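Local coordinates for response regulator aspartate phosphatase I (PDB 4I1A), which dephosphorylates the sporulation phosphotransferase Spo0F and activates the mobile element ICEBs1 by inactivating its repressor ImmR, at residues A[241-244]-A[245-249]; A[305-308]-A[309-313]; A[260-263]-A[264-268]. All coordinates share one frame; numbering follows the deposited sequence.

Contact 1 of 3, residues A[241-244]-A[245-249]; sequences KKAS and QHLIL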
loop_
_atom_site.group_PDB
_atom_site.type_symbol
_atom_site.label_atom_id
_atom_site.label_comp_id
_atom_site.label_asym_id
_atom_site.label_seq_id
_atom_site.Cartn_x
_atom_site.Cartn_y
_atom_site.Cartn_z
ATOM N N LYS A 241 -9.880 -11.819 12.222
ATOM C CA LYS A 241 -10.659 -12.895 11.604
ATOM C C LYS A 241 -11.121 -12.489 10.214
ATOM O O LYS A 241 -10.925 -13.225 9.246
ATOM C CB LYS A 241 -11.860 -13.297 12.464
ATOM C CG LYS A 241 -11.522 -14.281 13.570
ATOM C CD LYS A 241 -12.776 -14.709 14.320
ATOM C CE LYS A 241 -12.580 -16.045 15.018
ATOM N NZ LYS A 241 -13.851 -16.544 15.634
ATOM N N LYS A 242 -11.720 -11.308 10.114
ATOM C CA LYS A 242 -12.149 -10.806 8.816
ATOM C C LYS A 242 -10.951 -10.532 7.907
ATOM O O LYS A 242 -11.006 -10.818 6.710
ATOM C CB LYS A 242 -13.055 -9.574 8.962
ATOM C CG LYS A 242 -14.479 -9.939 9.385
ATOM C CD LYS A 242 -15.464 -8.778 9.282
ATOM C CE LYS A 242 -15.543 -8.002 10.589
ATOM N NZ LYS A 242 -16.746 -7.110 10.642
ATOM N N ALA A 243 -9.872 -10.004 8.481
ATOM C CA ALA A 243 -8.643 -9.754 7.728
ATOM C C ALA A 243 -8.198 -11.019 7.012
ATOM O O ALA A 243 -7.946 -11.010 5.812
ATOM C CB ALA A 243 -7.527 -9.233 8.652
ATOM N N SER A 244 -8.149 -12.119 7.750
ATOM C CA SER A 244 -7.740 -13.392 7.179
ATOM C C SER A 244 -8.670 -13.929 6.084
ATOM O O SER A 244 -8.197 -14.466 5.082
ATOM C CB SER A 244 -7.551 -14.429 8.283
ATOM O OG SER A 244 -6.335 -14.197 8.962
ATOM N N GLN A 245 -9.979 -13.799 6.275
ATOM C CA GLN A 245 -10.924 -14.326 5.291
ATOM C C GLN A 245 -10.814 -13.566 3.969
ATOM O O GLN A 245 -10.878 -14.167 2.896
ATOM C CB GLN A 245 -12.362 -14.326 5.821
ATOM C CG GLN A 245 -13.395 -14.908 4.842
ATOM C CD GLN A 245 -13.101 -16.352 4.409
ATOM O OE1 GLN A 245 -12.874 -17.236 5.240
ATOM N NE2 GLN A 245 -13.117 -16.589 3.099
ATOM N N HIS A 246 -10.613 -12.252 4.043
ATOM C CA HIS A 246 -10.402 -11.472 2.828
ATOM C C HIS A 246 -9.040 -11.753 2.187
ATOM O O HIS A 246 -8.904 -11.740 0.961
ATOM C CB HIS A 246 -10.586 -9.978 3.094
ATOM C CG HIS A 246 -12.017 -9.551 3.157
ATOM N ND1 HIS A 246 -12.760 -9.278 2.023
ATOM C CD2 HIS A 246 -12.853 -9.358 4.204
ATOM C CE1 HIS A 246 -13.984 -8.933 2.375
ATOM N NE2 HIS A 246 -14.071 -8.974 3.693
ATOM N N LEU A 247 -8.039 -12.020 3.019
ATOM C CA LEU A 247 -6.681 -12.259 2.538
ATOM C C LEU A 247 -6.514 -13.595 1.811
ATOM O O LEU A 247 -5.769 -13.666 0.836
ATOM C CB LEU A 247 -5.659 -12.124 3.677
ATOM C CG LEU A 247 -5.365 -10.688 4.150
ATOM C CD1 LEU A 247 -4.712 -10.701 5.526
ATOM C CD2 LEU A 247 -4.491 -9.929 3.155
ATOM N N ILE A 248 -7.194 -14.645 2.271
ATOM C CA ILE A 248 -7.122 -15.920 1.569
ATOM C C ILE A 248 -7.892 -15.878 0.251
ATOM O O ILE A 248 -7.539 -16.577 -0.694
ATOM C CB ILE A 248 -7.618 -17.131 2.407
ATOM C CG1 ILE A 248 -9.094 -16.984 2.774
ATOM C CG2 ILE A 248 -6.763 -17.319 3.642
ATOM C CD1 ILE A 248 -9.787 -18.317 2.971
ATOM N N LEU A 249 -8.949 -15.071 0.194
ATOM C CA LEU A 249 -9.702 -14.907 -1.041
ATOM C C LEU A 249 -8.802 -14.244 -2.074
ATOM O O LEU A 249 -8.805 -14.616 -3.250
ATOM C CB LEU A 249 -10.965 -14.074 -0.813
ATOM C CG LEU A 249 -12.112 -14.771 -0.074
ATOM C CD1 LEU A 249 -13.358 -13.880 0.028
ATOM C CD2 LEU A 249 -12.459 -16.101 -0.738
#
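H246 sets the edge of its imidazole against the carbonyl of K242 one turn earlier, K242 O lying near the ring plane, 3.4 Å from CD2 of H246. The same oxygen accepts the backbone bond from H246 N at 3.1 Å, a nearly straight bond with an N-H...O angle of 168°. CG of H246 is anti to its own carbonyl carbon (chi1 -79°), which turns the ring back along the helix; ND1 is hydrogen-bonded to H227 of helix 220-236. On the buried side, L247 sets its branch point against A243 O, with CG 3.1 Å from that oxygen, while CD1 comes to 4.5 Å from CB of A243. I248 straddles the S244 carbonyl: its CG1 and its CG2 each lie 3.5 Å from S244 O, CG1 standing between backbone N and carbonyl carbon (chi1 62°). S244 O also takes the hydrogen bond from I248 N at 3.0 Å. The hydroxyl of S244 is hydrogen-bonded to E273 of helix 261-275. A243 and H246 thus face helix 220-236, and S244, L247 and I248 face helix 261-275, consistent with the second helix of the predicted fourth tetratricopeptide repeat.

Contact 2 of 3, residues A[305-308]-A[309-313]; sequences FKIL and EGLFF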
loop_
_atom_site.group_PDB
_atom_site.type_symbol
_atom_site.label_atom_id
_atom_site.label_comp_id
_atom_site.label_asym_id
_atom_site.label_seq_id
_atom_site.Cartn_x
_atom_site.Cartn_y
_atom_site.Cartn_z
ATOM N N PHE A 305 10.032 -10.824 6.062
ATOM C CA PHE A 305 9.838 -12.161 6.653
ATOM C C PHE A 305 10.847 -12.452 7.768
ATOM O O PHE A 305 10.497 -13.049 8.787
ATOM C CB PHE A 305 9.842 -13.267 5.593
ATOM C CG PHE A 305 8.531 -13.408 4.875
ATOM C CD1 PHE A 305 7.418 -13.925 5.533
ATOM C CD2 PHE A 305 8.391 -12.986 3.557
ATOM C CE1 PHE A 305 6.189 -14.039 4.877
ATOM C CE2 PHE A 305 7.166 -13.101 2.897
ATOM C CZ PHE A 305 6.070 -13.633 3.555
ATOM N N LYS A 306 12.076 -11.962 7.610
ATOM C CA LYS A 306 13.087 -12.098 8.666
ATOM C C LYS A 306 12.697 -11.420 9.986
ATOM O O LYS A 306 13.101 -11.873 11.064
ATOM C CB LYS A 306 14.473 -11.628 8.199
ATOM C CG LYS A 306 15.043 -12.423 7.022
ATOM C CD LYS A 306 14.797 -13.937 7.166
ATOM C CE LYS A 306 14.771 -14.664 5.804
ATOM N NZ LYS A 306 13.672 -14.180 4.886
ATOM N N ILE A 307 11.916 -10.346 9.906
ATOM C CA ILE A 307 11.408 -9.693 11.113
ATOM C C ILE A 307 10.386 -10.590 11.814
ATOM O O ILE A 307 10.456 -10.799 13.029
ATOM C CB ILE A 307 10.753 -8.318 10.817
ATOM C CG1 ILE A 307 11.799 -7.317 10.305
ATOM C CG2 ILE A 307 10.052 -7.769 12.081
ATOM C CD1 ILE A 307 11.168 -6.015 9.761
ATOM N N LEU A 308 9.447 -11.137 11.042
ATOM C CA LEU A 308 8.484 -12.085 11.584
ATOM C C LEU A 308 9.207 -13.300 12.185
ATOM O O LEU A 308 8.872 -13.763 13.278
ATOM C CB LEU A 308 7.517 -12.538 10.488
ATOM C CG LEU A 308 6.582 -11.481 9.893
ATOM C CD1 LEU A 308 5.513 -12.170 9.074
ATOM C CD2 LEU A 308 5.950 -10.541 10.966
ATOM N N GLU A 309 10.214 -13.796 11.469
ATOM C CA GLU A 309 10.991 -14.930 11.934
ATOM C C GLU A 309 11.644 -14.673 13.282
ATOM O O GLU A 309 11.601 -15.525 14.182
ATOM C CB GLU A 309 12.074 -15.299 10.925
ATOM C CG GLU A 309 12.821 -16.572 11.316
ATOM C CD GLU A 309 13.886 -16.944 10.300
ATOM O OE1 GLU A 309 13.993 -16.231 9.274
ATOM O OE2 GLU A 309 14.617 -17.937 10.533
ATOM N N GLY A 310 12.256 -13.501 13.426
ATOM C CA GLY A 310 12.941 -13.178 14.668
ATOM C C GLY A 310 11.936 -12.973 15.786
ATOM O O GLY A 310 12.194 -13.303 16.933
ATOM N N LEU A 311 10.787 -12.413 15.428
ATOM C CA LEU A 311 9.685 -12.178 16.350
ATOM C C LEU A 311 9.009 -13.487 16.765
ATOM O O LEU A 311 8.750 -13.695 17.942
ATOM C CB LEU A 311 8.662 -11.269 15.653
ATOM C CG LEU A 311 8.151 -9.948 16.231
ATOM C CD1 LEU A 311 9.161 -9.246 17.109
ATOM C CD2 LEU A 311 7.730 -9.055 15.078
ATOM N N PHE A 312 8.708 -14.370 15.809
ATOM C CA PHE A 312 7.807 -15.497 16.102
ATOM C C PHE A 312 8.344 -16.908 15.866
ATOM O O PHE A 312 7.911 -17.851 16.538
ATOM C CB PHE A 312 6.488 -15.357 15.308
ATOM C CG PHE A 312 5.749 -14.060 15.557
ATOM C CD1 PHE A 312 5.209 -13.774 16.805
ATOM C CD2 PHE A 312 5.581 -13.136 14.542
ATOM C CE1 PHE A 312 4.535 -12.580 17.034
ATOM C CE2 PHE A 312 4.911 -11.945 14.770
ATOM C CZ PHE A 312 4.380 -11.672 16.021
ATOM N N PHE A 313 9.243 -17.068 14.896
ATOM C CA PHE A 313 9.517 -18.397 14.341
ATOM C C PHE A 313 10.949 -18.921 14.531
ATOM O O PHE A 313 11.375 -19.868 13.871
ATOM C CB PHE A 313 9.110 -18.417 12.863
ATOM C CG PHE A 313 7.663 -18.061 12.641
ATOM C CD1 PHE A 313 6.655 -18.745 13.315
ATOM C CD2 PHE A 313 7.312 -17.027 11.791
ATOM C CE1 PHE A 313 5.322 -18.417 13.118
ATOM C CE2 PHE A 313 5.971 -16.685 11.590
ATOM C CZ PHE A 313 4.980 -17.378 12.248
#
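The carbonyls of F305, K306, I307 and L308 accept from the N-H groups of E309, G310, L311 and F312 in turn, E309 N lying 2.8 Å from F305 O; a wider pi-type turn at 309-313 overlaps the last of these bonds, with F313 N still bonded to E309 O. The segments lie on helix 299-313 in the alpha-helical TPR array, overlapping the predicted fifth repeat. K306 and E309 run side by side, and their contact is between the lysine's aliphatic part and the carboxylate: K306 CD is 3.2 Å from E309 OE1, whereas K306 NZ stays 4.9 Å from that oxygen. Bends at chi2 and chi4 curl the lysine so that its ammonium group bonds S302 O instead. I307 and L311 also lie alongside each other, CG2 of I307 meeting CD2 of L311 at 4.0 Å, on a flank covered by helices 318-330 and 334-351. L308 slants across F312 towards helix 261-275, its CD2 4.2 Å from F312 CE2. CG of F312 is anti to the carbonyl carbon (chi1 -57°), which carries the ring back beside the L308 carbonyl. F313 then packs beneath its neighbour: F312 CB sits 3.7 Å above the F313 ring plane, over its centre.

Contact 3 of 3, residues A[260-263]-A[264-268]; sequences SFLT and KTLFT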
loop_
_atom_site.group_PDB
_atom_site.type_symbol
_atom_site.label_atom_id
_atom_site.label_comp_id
_atom_site.label_asym_id
_atom_site.label_seq_id
_atom_site.Cartn_x
_atom_site.Cartn_y
_atom_site.Cartn_z
ATOM N N SER A 260 2.691 -10.345 -8.538
ATOM C CA SER A 260 3.663 -9.967 -7.514
ATOM C C SER A 260 3.049 -9.750 -6.123
ATOM O O SER A 260 3.717 -9.972 -5.116
ATOM C CB SER A 260 4.467 -8.740 -7.952
ATOM O OG SER A 260 3.623 -7.628 -8.156
ATOM N N PHE A 261 1.779 -9.344 -6.074
ATOM C CA PHE A 261 1.068 -9.112 -4.808
ATOM C C PHE A 261 0.914 -10.380 -3.972
ATOM O O PHE A 261 0.432 -10.332 -2.840
ATOM C CB PHE A 261 -0.320 -8.510 -5.055
ATOM C CG PHE A 261 -0.308 -7.032 -5.351
ATOM C CD1 PHE A 261 0.565 -6.179 -4.689
ATOM C CD2 PHE A 261 -1.190 -6.493 -6.285
ATOM C CE1 PHE A 261 0.568 -4.815 -4.960
ATOM C CE2 PHE A 261 -1.192 -5.141 -6.565
ATOM C CZ PHE A 261 -0.311 -4.296 -5.904
ATOM N N LEU A 262 1.306 -11.515 -4.535
ATOM C CA LEU A 262 1.232 -12.786 -3.832
ATOM C C LEU A 262 2.079 -12.738 -2.565
ATOM O O LEU A 262 1.649 -13.170 -1.501
ATOM C CB LEU A 262 1.716 -13.905 -4.747
ATOM C CG LEU A 262 1.723 -15.327 -4.200
ATOM C CD1 LEU A 262 0.405 -15.624 -3.531
ATOM C CD2 LEU A 262 1.964 -16.319 -5.340
ATOM N N THR A 263 3.280 -12.183 -2.676
ATOM C CA THR A 263 4.206 -12.175 -1.550
ATOM C C THR A 263 3.690 -11.322 -0.386
ATOM O O THR A 263 3.738 -11.730 0.779
ATOM C CB THR A 263 5.607 -11.690 -1.985
ATOM O OG1 THR A 263 6.091 -12.524 -3.054
ATOM C CG2 THR A 263 6.565 -11.767 -0.819
ATOM N N LYS A 264 3.192 -10.136 -0.719
ATOM C CA LYS A 264 2.704 -9.177 0.260
ATOM C C LYS A 264 1.460 -9.710 0.987
ATOM O O LYS A 264 1.291 -9.522 2.190
ATOM C CB LYS A 264 2.404 -7.858 -0.457
ATOM C CG LYS A 264 1.496 -6.911 0.293
ATOM C CD LYS A 264 1.462 -5.538 -0.355
ATOM C CE LYS A 264 0.813 -4.516 0.587
ATOM N NZ LYS A 264 0.555 -3.186 -0.044
ATOM N N THR A 265 0.597 -10.377 0.235
ATOM C CA THR A 265 -0.585 -11.029 0.779
ATOM C C THR A 265 -0.213 -12.166 1.748
ATOM O O THR A 265 -0.840 -12.323 2.794
ATOM C CB THR A 265 -1.442 -11.593 -0.381
ATOM O OG1 THR A 265 -1.759 -10.532 -1.284
ATOM C CG2 THR A 265 -2.732 -12.251 0.113
ATOM N N LEU A 266 0.789 -12.970 1.396
ATOM C CA LEU A 266 1.220 -14.053 2.286
ATOM C C LEU A 266 1.887 -13.472 3.519
ATOM O O LEU A 266 1.768 -14.000 4.628
ATOM C CB LEU A 266 2.174 -15.026 1.576
ATOM C CG LEU A 266 1.493 -16.014 0.628
ATOM C CD1 LEU A 266 2.488 -16.537 -0.405
ATOM C CD2 LEU A 266 0.840 -17.168 1.418
ATOM N N PHE A 267 2.587 -12.369 3.324
ATOM C CA PHE A 267 3.248 -11.731 4.441
ATOM C C PHE A 267 2.213 -11.250 5.452
ATOM O O PHE A 267 2.294 -11.572 6.648
ATOM C CB PHE A 267 4.137 -10.577 3.968
ATOM C CG PHE A 267 4.725 -9.786 5.097
ATOM C CD1 PHE A 267 5.913 -10.191 5.691
ATOM C CD2 PHE A 267 4.067 -8.663 5.604
ATOM C CE1 PHE A 267 6.454 -9.484 6.753
ATOM C CE2 PHE A 267 4.600 -7.952 6.673
ATOM C CZ PHE A 267 5.797 -8.361 7.246
ATOM N N THR A 268 1.243 -10.486 4.958
ATOM C CA THR A 268 0.178 -9.921 5.787
ATOM C C THR A 268 -0.623 -11.028 6.470
ATOM O O THR A 268 -0.968 -10.929 7.649
ATOM C CB THR A 268 -0.758 -9.018 4.941
ATOM O OG1 THR A 268 0.042 -8.138 4.141
ATOM C CG2 THR A 268 -1.707 -8.180 5.830
#
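T265 turns OG1 back to the carbonyl of F261, anti to its own carbonyl carbon (chi1 -56°), while L262 sends CG anti to its backbone N (chi1 180°), with chi2 at 48° bringing CD1 beside L266. Both lie on helix 261-275 of this alpha-helical TPR array. F261 O is gripped twice by one residue: T265 N donates at 3.1 Å and T265 OG1 at 2.7 Å, the two arriving from opposite faces of the carbonyl plane. The hydroxyl of a buried threonine is thereby satisfied within its own helix, as is common for this residue. A valine here would probably cost F261 O the second of its two bonds from this residue, leaving the backbone N-H of the pair, and put a methyl where the hydroxyl now bonds. On another flank L262 and L266 lie side by side, CD1 of L262 3.9 Å from CD1 of L266, and both also touch L251 of helix 240-257. The extended K264 chain passes the F261 ring, its CD 4.5 Å from F261 CD1. F267 is directed to helix 299-313, where its ring meets F305 edge-to-face. One turn on, the double grip recurs, with T268 OG1 donating to K264 O at 2.7 Å.

In the fold
Along the chain the order is contact 1, contact 3, contact 2, on helices 240-257, 261-275 and 299-313 of the TPR domain, with helix 279-295 intervening in sequence between the last two. Contact 3 touches both others, sitting at the corner of the three: its centre is 13 Å from that of contact 1 and 16 Å from that of contact 2, whereas the centres of contacts 1 and 2 are 21 Å apart, their nearest atoms about 11 Å from each other. L247 CD1 of contact 1 packs 3.9 Å from T268 CG2, and L308 CD1 of contact 2 lies 3.7 Å from F267 CE1. Helix 261-275 thus packs against both other helices, the successive helix-on-helix packing of a TPR superhelix.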